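Long-range contact in polysaccharide Lyase Family 6 (Bacteroides cellulosilyticus, PDB 6QPS), which probably cleaves mannuronate-rich alginate as a calcium-binding polysaccharide lyase of family 6 from a human gut bacterium: residues T229-S240 and N253-A264. Sequence-based numbering, arbitrary orientation.
Sequences TIVEDNVFFRCS and NVLRRNLFYESA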
loop_
_atom_site.group_PDB
_atom_site.type_symbol
_atom_site.label_atom_id
_atom_site.label_comp_id
_atom_site.label_asym_id
_atom_site.label_seq_id
_atom_site.Cartn_x
_atom_site.Cartn_y
_atom_site.Cartn_z
ATOM N N THR A 229 -5.292 5.258 8.592
ATOM C CA THR A 229 -4.361 5.662 7.539
ATOM C C THR A 229 -5.116 5.788 6.215
ATOM O O THR A 229 -5.959 4.943 5.895
ATOM C CB THR A 229 -3.253 4.616 7.385
ATOM O OG1 THR A 229 -2.628 4.385 8.650
ATOM C CG2 THR A 229 -2.183 5.082 6.397
ATOM N N ILE A 230 -4.793 6.821 5.435
ATOM C CA ILE A 230 -5.398 7.052 4.117
ATOM C C ILE A 230 -4.334 6.844 3.047
ATOM O O ILE A 230 -3.294 7.520 3.047
ATOM C CB ILE A 230 -6.046 8.444 4.013
ATOM C CG1 ILE A 230 -7.172 8.569 5.040
ATOM C CG2 ILE A 230 -6.546 8.698 2.585
ATOM C CD1 ILE A 230 -7.832 9.914 5.075
ATOM N N VAL A 231 -4.593 5.890 2.156
ATOM C CA VAL A 231 -3.711 5.554 1.033
ATOM C C VAL A 231 -4.488 5.899 -0.243
ATOM O O VAL A 231 -5.435 5.184 -0.608
ATOM C CB VAL A 231 -3.334 4.066 1.062
ATOM C CG1 VAL A 231 -2.417 3.695 -0.089
ATOM C CG2 VAL A 231 -2.711 3.684 2.417
ATOM N N GLU A 232 -4.118 6.995 -0.918
ATOM C CA GLU A 232 -4.965 7.600 -1.946
ATOM C C GLU A 232 -4.161 8.066 -3.154
ATOM O O GLU A 232 -3.096 8.661 -3.017
ATOM C CB GLU A 232 -5.728 8.768 -1.299
ATOM C CG GLU A 232 -6.745 9.483 -2.145
ATOM C CD GLU A 232 -7.386 10.640 -1.377
ATOM O OE1 GLU A 232 -6.688 11.652 -1.133
ATOM O OE2 GLU A 232 -8.577 10.519 -0.965
ATOM N N ASP A 233 -4.668 7.782 -4.350
ATOM C CA ASP A 233 -4.109 8.343 -5.578
ATOM C C ASP A 233 -2.647 7.931 -5.801
ATOM O O ASP A 233 -1.856 8.714 -6.324
ATOM C CB ASP A 233 -4.238 9.874 -5.633
ATOM C CG ASP A 233 -5.664 10.355 -5.693
ATOM O OD1 ASP A 233 -6.494 9.733 -6.378
ATOM O OD2 ASP A 233 -5.975 11.378 -5.037
ATOM N N ASN A 234 -2.287 6.698 -5.442
ATOM C CA ASN A 234 -0.943 6.193 -5.690
ATOM C C ASN A 234 -0.942 5.194 -6.845
ATOM O O ASN A 234 -1.955 4.547 -7.133
ATOM C CB ASN A 234 -0.377 5.457 -4.468
ATOM C CG ASN A 234 -0.350 6.311 -3.205
ATOM O OD1 ASN A 234 0.544 7.142 -3.002
ATOM N ND2 ASN A 234 -1.316 6.076 -2.311
ATOM N N VAL A 235 0.222 5.071 -7.500
ATOM C CA VAL A 235 0.464 4.059 -8.534
ATOM C C VAL A 235 1.388 2.980 -7.983
ATOM O O VAL A 235 2.401 3.288 -7.341
ATOM C CB VAL A 235 1.092 4.671 -9.797
ATOM C CG1 VAL A 235 1.414 3.601 -10.824
ATOM C CG2 VAL A 235 0.172 5.677 -10.415
ATOM N N PHE A 236 1.020 1.719 -8.227
ATOM C CA PHE A 236 1.841 0.538 -7.944
ATOM C C PHE A 236 2.155 -0.102 -9.295
ATOM O O PHE A 236 1.254 -0.606 -9.974
ATOM C CB PHE A 236 1.106 -0.419 -7.002
ATOM C CG PHE A 236 0.790 0.215 -5.670
ATOM C CD1 PHE A 236 -0.326 1.021 -5.527
ATOM C CD2 PHE A 236 1.626 0.047 -4.595
ATOM C CE1 PHE A 236 -0.598 1.641 -4.320
ATOM C CE2 PHE A 236 1.351 0.670 -3.380
ATOM C CZ PHE A 236 0.251 1.475 -3.256
ATOM N N PHE A 237 3.422 -0.074 -9.700
ATOM C CA PHE A 237 3.873 -0.473 -11.046
ATOM C C PHE A 237 4.859 -1.628 -10.922
ATOM O O PHE A 237 5.972 -1.454 -10.407
ATOM C CB PHE A 237 4.527 0.751 -11.699
ATOM C CG PHE A 237 5.214 0.511 -13.032
ATOM C CD1 PHE A 237 6.584 0.313 -13.104
ATOM C CD2 PHE A 237 4.492 0.582 -14.213
ATOM C CE1 PHE A 237 7.228 0.150 -14.339
ATOM C CE2 PHE A 237 5.130 0.408 -15.453
ATOM C CZ PHE A 237 6.478 0.189 -15.515
ATOM N N ARG A 238 4.446 -2.811 -11.370
ATOM C CA ARG A 238 5.322 -3.982 -11.353
ATOM C C ARG A 238 5.811 -4.280 -9.939
ATOM O O ARG A 238 6.944 -4.743 -9.732
ATOM C CB ARG A 238 6.453 -3.824 -12.378
ATOM C CG ARG A 238 5.869 -3.735 -13.782
ATOM C CD ARG A 238 6.926 -3.516 -14.809
ATOM N NE ARG A 238 6.337 -3.555 -16.146
ATOM C CZ ARG A 238 6.967 -3.210 -17.264
ATOM N NH1 ARG A 238 8.223 -2.770 -17.215
ATOM N NH2 ARG A 238 6.325 -3.308 -18.428
ATOM N N CYS A 239 4.908 -4.099 -8.962
ATOM C CA CYS A 239 5.202 -4.445 -7.568
ATOM C C CYS A 239 4.905 -5.928 -7.377
ATOM O O CYS A 239 3.752 -6.316 -7.149
ATOM C CB CYS A 239 4.380 -3.599 -6.599
ATOM S SG CYS A 239 4.618 -1.801 -6.742
ATOM N N SER A 240 5.940 -6.764 -7.468
ATOM C CA SER A 240 5.770 -8.204 -7.644
ATOM C C SER A 240 6.651 -8.994 -6.693
ATOM O O SER A 240 7.032 -10.127 -6.982
ATOM C CB SER A 240 6.027 -8.598 -9.102
ATOM O OG SER A 240 5.124 -7.865 -9.925
ATOM N N ASN A 253 -8.876 1.912 8.052
ATOM C CA ASN A 253 -8.066 2.552 7.029
ATOM C C ASN A 253 -8.907 2.804 5.778
ATOM O O ASN A 253 -9.955 2.186 5.564
ATOM C CB ASN A 253 -6.863 1.663 6.707
ATOM C CG ASN A 253 -6.029 1.398 7.952
ATOM O OD1 ASN A 253 -5.397 2.316 8.486
ATOM N ND2 ASN A 253 -6.018 0.160 8.427
ATOM N N VAL A 254 -8.427 3.713 4.940
ATOM C CA VAL A 254 -9.108 4.103 3.703
ATOM C C VAL A 254 -8.119 3.936 2.553
ATOM O O VAL A 254 -7.039 4.536 2.578
ATOM C CB VAL A 254 -9.601 5.558 3.734
ATOM C CG1 VAL A 254 -10.313 5.907 2.462
ATOM C CG2 VAL A 254 -10.558 5.789 4.899
ATOM N N LEU A 255 -8.476 3.124 1.557
ATOM C CA LEU A 255 -7.624 2.867 0.393
ATOM C C LEU A 255 -8.453 3.250 -0.831
ATOM O O LEU A 255 -9.433 2.565 -1.160
ATOM C CB LEU A 255 -7.160 1.406 0.368
ATOM C CG LEU A 255 -6.284 1.041 1.584
ATOM C CD1 LEU A 255 -7.109 0.387 2.692
ATOM C CD2 LEU A 255 -5.087 0.185 1.214
ATOM N N ARG A 256 -8.086 4.364 -1.483
ATOM C CA ARG A 256 -8.945 5.014 -2.469
ATOM C C ARG A 256 -8.172 5.438 -3.717
ATOM O O ARG A 256 -7.131 6.092 -3.625
ATOM C CB ARG A 256 -9.635 6.241 -1.834
ATOM C CG ARG A 256 -10.442 7.078 -2.786
ATOM C CD ARG A 256 -10.938 8.374 -2.145
ATOM N NE ARG A 256 -11.868 8.133 -1.037
ATOM C CZ ARG A 256 -11.721 8.602 0.195
ATOM N NH1 ARG A 256 -10.659 9.322 0.522
ATOM N NH2 ARG A 256 -12.656 8.332 1.103
ATOM N N ARG A 257 -8.713 5.099 -4.886
ATOM C CA ARG A 257 -8.257 5.665 -6.162
ATOM C C ARG A 257 -6.794 5.332 -6.464
ATOM O O ARG A 257 -6.090 6.089 -7.147
ATOM C CB ARG A 257 -8.510 7.174 -6.266
ATOM C CG ARG A 257 -9.969 7.569 -6.463
ATOM C CD ARG A 257 -10.181 9.073 -6.256
ATOM N NE ARG A 257 -9.274 9.869 -7.084
ATOM C CZ ARG A 257 -9.630 10.558 -8.153
ATOM N NH1 ARG A 257 -10.882 10.555 -8.594
ATOM N NH2 ARG A 257 -8.707 11.240 -8.816
ATOM N N ASN A 258 -6.325 4.171 -6.013
ATOM C CA ASN A 258 -4.983 3.699 -6.351
ATOM C C ASN A 258 -5.057 2.882 -7.633
ATOM O O ASN A 258 -6.106 2.328 -7.962
ATOM C CB ASN A 258 -4.385 2.863 -5.218
ATOM C CG ASN A 258 -4.302 3.632 -3.938
ATOM O OD1 ASN A 258 -3.461 4.532 -3.763
ATOM N ND2 ASN A 258 -5.224 3.333 -3.028
ATOM N N LEU A 259 -3.937 2.831 -8.368
ATOM C CA LEU A 259 -3.807 2.056 -9.604
ATOM C C LEU A 259 -2.763 0.974 -9.378
ATOM O O LEU A 259 -1.634 1.285 -8.984
ATOM C CB LEU A 259 -3.368 2.936 -10.782
ATOM C CG LEU A 259 -3.062 2.200 -12.094
ATOM C CD1 LEU A 259 -4.288 1.567 -12.692
ATOM C CD2 LEU A 259 -2.415 3.194 -13.060
ATOM N N PHE A 260 -3.140 -0.291 -9.638
ATOM C CA PHE A 260 -2.261 -1.459 -9.487
ATOM C C PHE A 260 -2.010 -2.030 -10.880
ATOM O O PHE A 260 -2.897 -2.651 -11.466
ATOM C CB PHE A 260 -2.892 -2.494 -8.562
ATOM C CG PHE A 260 -3.204 -1.950 -7.183
ATOM C CD1 PHE A 260 -4.419 -1.333 -6.916
ATOM C CD2 PHE A 260 -2.263 -1.995 -6.162
ATOM C CE1 PHE A 260 -4.704 -0.816 -5.649
ATOM C CE2 PHE A 260 -2.554 -1.482 -4.904
ATOM C CZ PHE A 260 -3.771 -0.888 -4.662
ATOM N N TYR A 261 -0.814 -1.783 -11.421
ATOM C CA TYR A 261 -0.500 -2.052 -12.822
ATOM C C TYR A 261 0.581 -3.113 -12.925
ATOM O O TYR A 261 1.705 -2.910 -12.447
ATOM C CB TYR A 261 -0.019 -0.759 -13.487
ATOM C CG TYR A 261 0.369 -0.832 -14.958
ATOM C CD1 TYR A 261 1.662 -1.207 -15.347
ATOM C CD2 TYR A 261 -0.540 -0.501 -15.954
ATOM C CE1 TYR A 261 2.023 -1.242 -16.678
ATOM C CE2 TYR A 261 -0.190 -0.541 -17.293
ATOM C CZ TYR A 261 1.090 -0.935 -17.654
ATOM O OH TYR A 261 1.488 -0.971 -18.977
ATOM N N GLU A 262 0.246 -4.226 -13.586
ATOM C CA GLU A 262 1.191 -5.326 -13.826
ATOM C C GLU A 262 1.904 -5.769 -12.542
ATOM O O GLU A 262 3.091 -6.091 -12.560
ATOM C CB GLU A 262 2.209 -4.956 -14.912
ATOM C CG GLU A 262 1.592 -4.833 -16.301
ATOM C CD GLU A 262 2.618 -4.664 -17.418
ATOM O OE1 GLU A 262 3.823 -4.453 -17.145
ATOM O OE2 GLU A 262 2.192 -4.726 -18.591
ATOM N N SER A 263 1.170 -5.810 -11.427
ATOM C CA SER A 263 1.755 -6.067 -10.110
ATOM C C SER A 263 1.311 -7.438 -9.616
ATOM O O SER A 263 0.108 -7.667 -9.417
ATOM C CB SER A 263 1.346 -4.963 -9.123
ATOM O OG SER A 263 1.991 -3.726 -9.430
ATOM N N ALA A 264 2.279 -8.328 -9.368
ATOM C CA ALA A 264 1.997 -9.726 -9.017
ATOM C C ALA A 264 1.654 -9.908 -7.536
ATOM O O ALA A 264 2.303 -10.657 -6.802
ATOM C CB ALA A 264 3.181 -10.613 -9.400
HETATM O O HOH W 1 -6.305 8.381 -8.962
HETATM O O HOH W 2 4.684 -8.366 -12.636
#
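Asn258 OD1 is gripped twice by Asn234, from the backbone N at 3.0 Å and from the side-chain ND2 at 3.0 Å. This is the asparagine ladder of a parallel beta-helix, the fold of this lyase family, with equivalent asparagines stacked at the same turn of successive coils. Both torsions nearly match, chi1 -57° in Asn234 and -59° in Asn258 with similar chi2, which lays the two amides almost coplanar. Asn258 ND2 reaches back to Val231 O, coming from above its carbonyl plane, while Arg256 N also donates to that oxygen. The ladder runs on through Asn280, which accepts from Asn258 ND2, and on the other side Asn234 OD1 is hydrogen-bonded to Asn199 N. A leucine in place of Asn258 would probably leave the buried Asn234 N without its acceptor, cost Asn234 ND2 one of its two, and take a donor from Val231 O.

On the inward side Phe236 and Phe260 lie side by side, nearly parallel but barely overlapping; Phe260 CE2 sits over the Phe236 face, 3.4 Å from CD1. Phe237 and Tyr261 repeat the offset on the other face, against the C-terminal helix 454-465. Two salt bridges differ in pose: Arg256 NH1 meets Glu232 OE2 in the guanidinium plane, the carboxylate turned obliquely to it, whereas the planes of Asp233 and Arg257 stand 88° apart, joined through OD1 and NE. Glu262 OE2 is hydrogen-bonded to His285 ND1; its OE1 takes Arg238 side-on, from NE at 2.9 Å and NH2 at 3.0 Å.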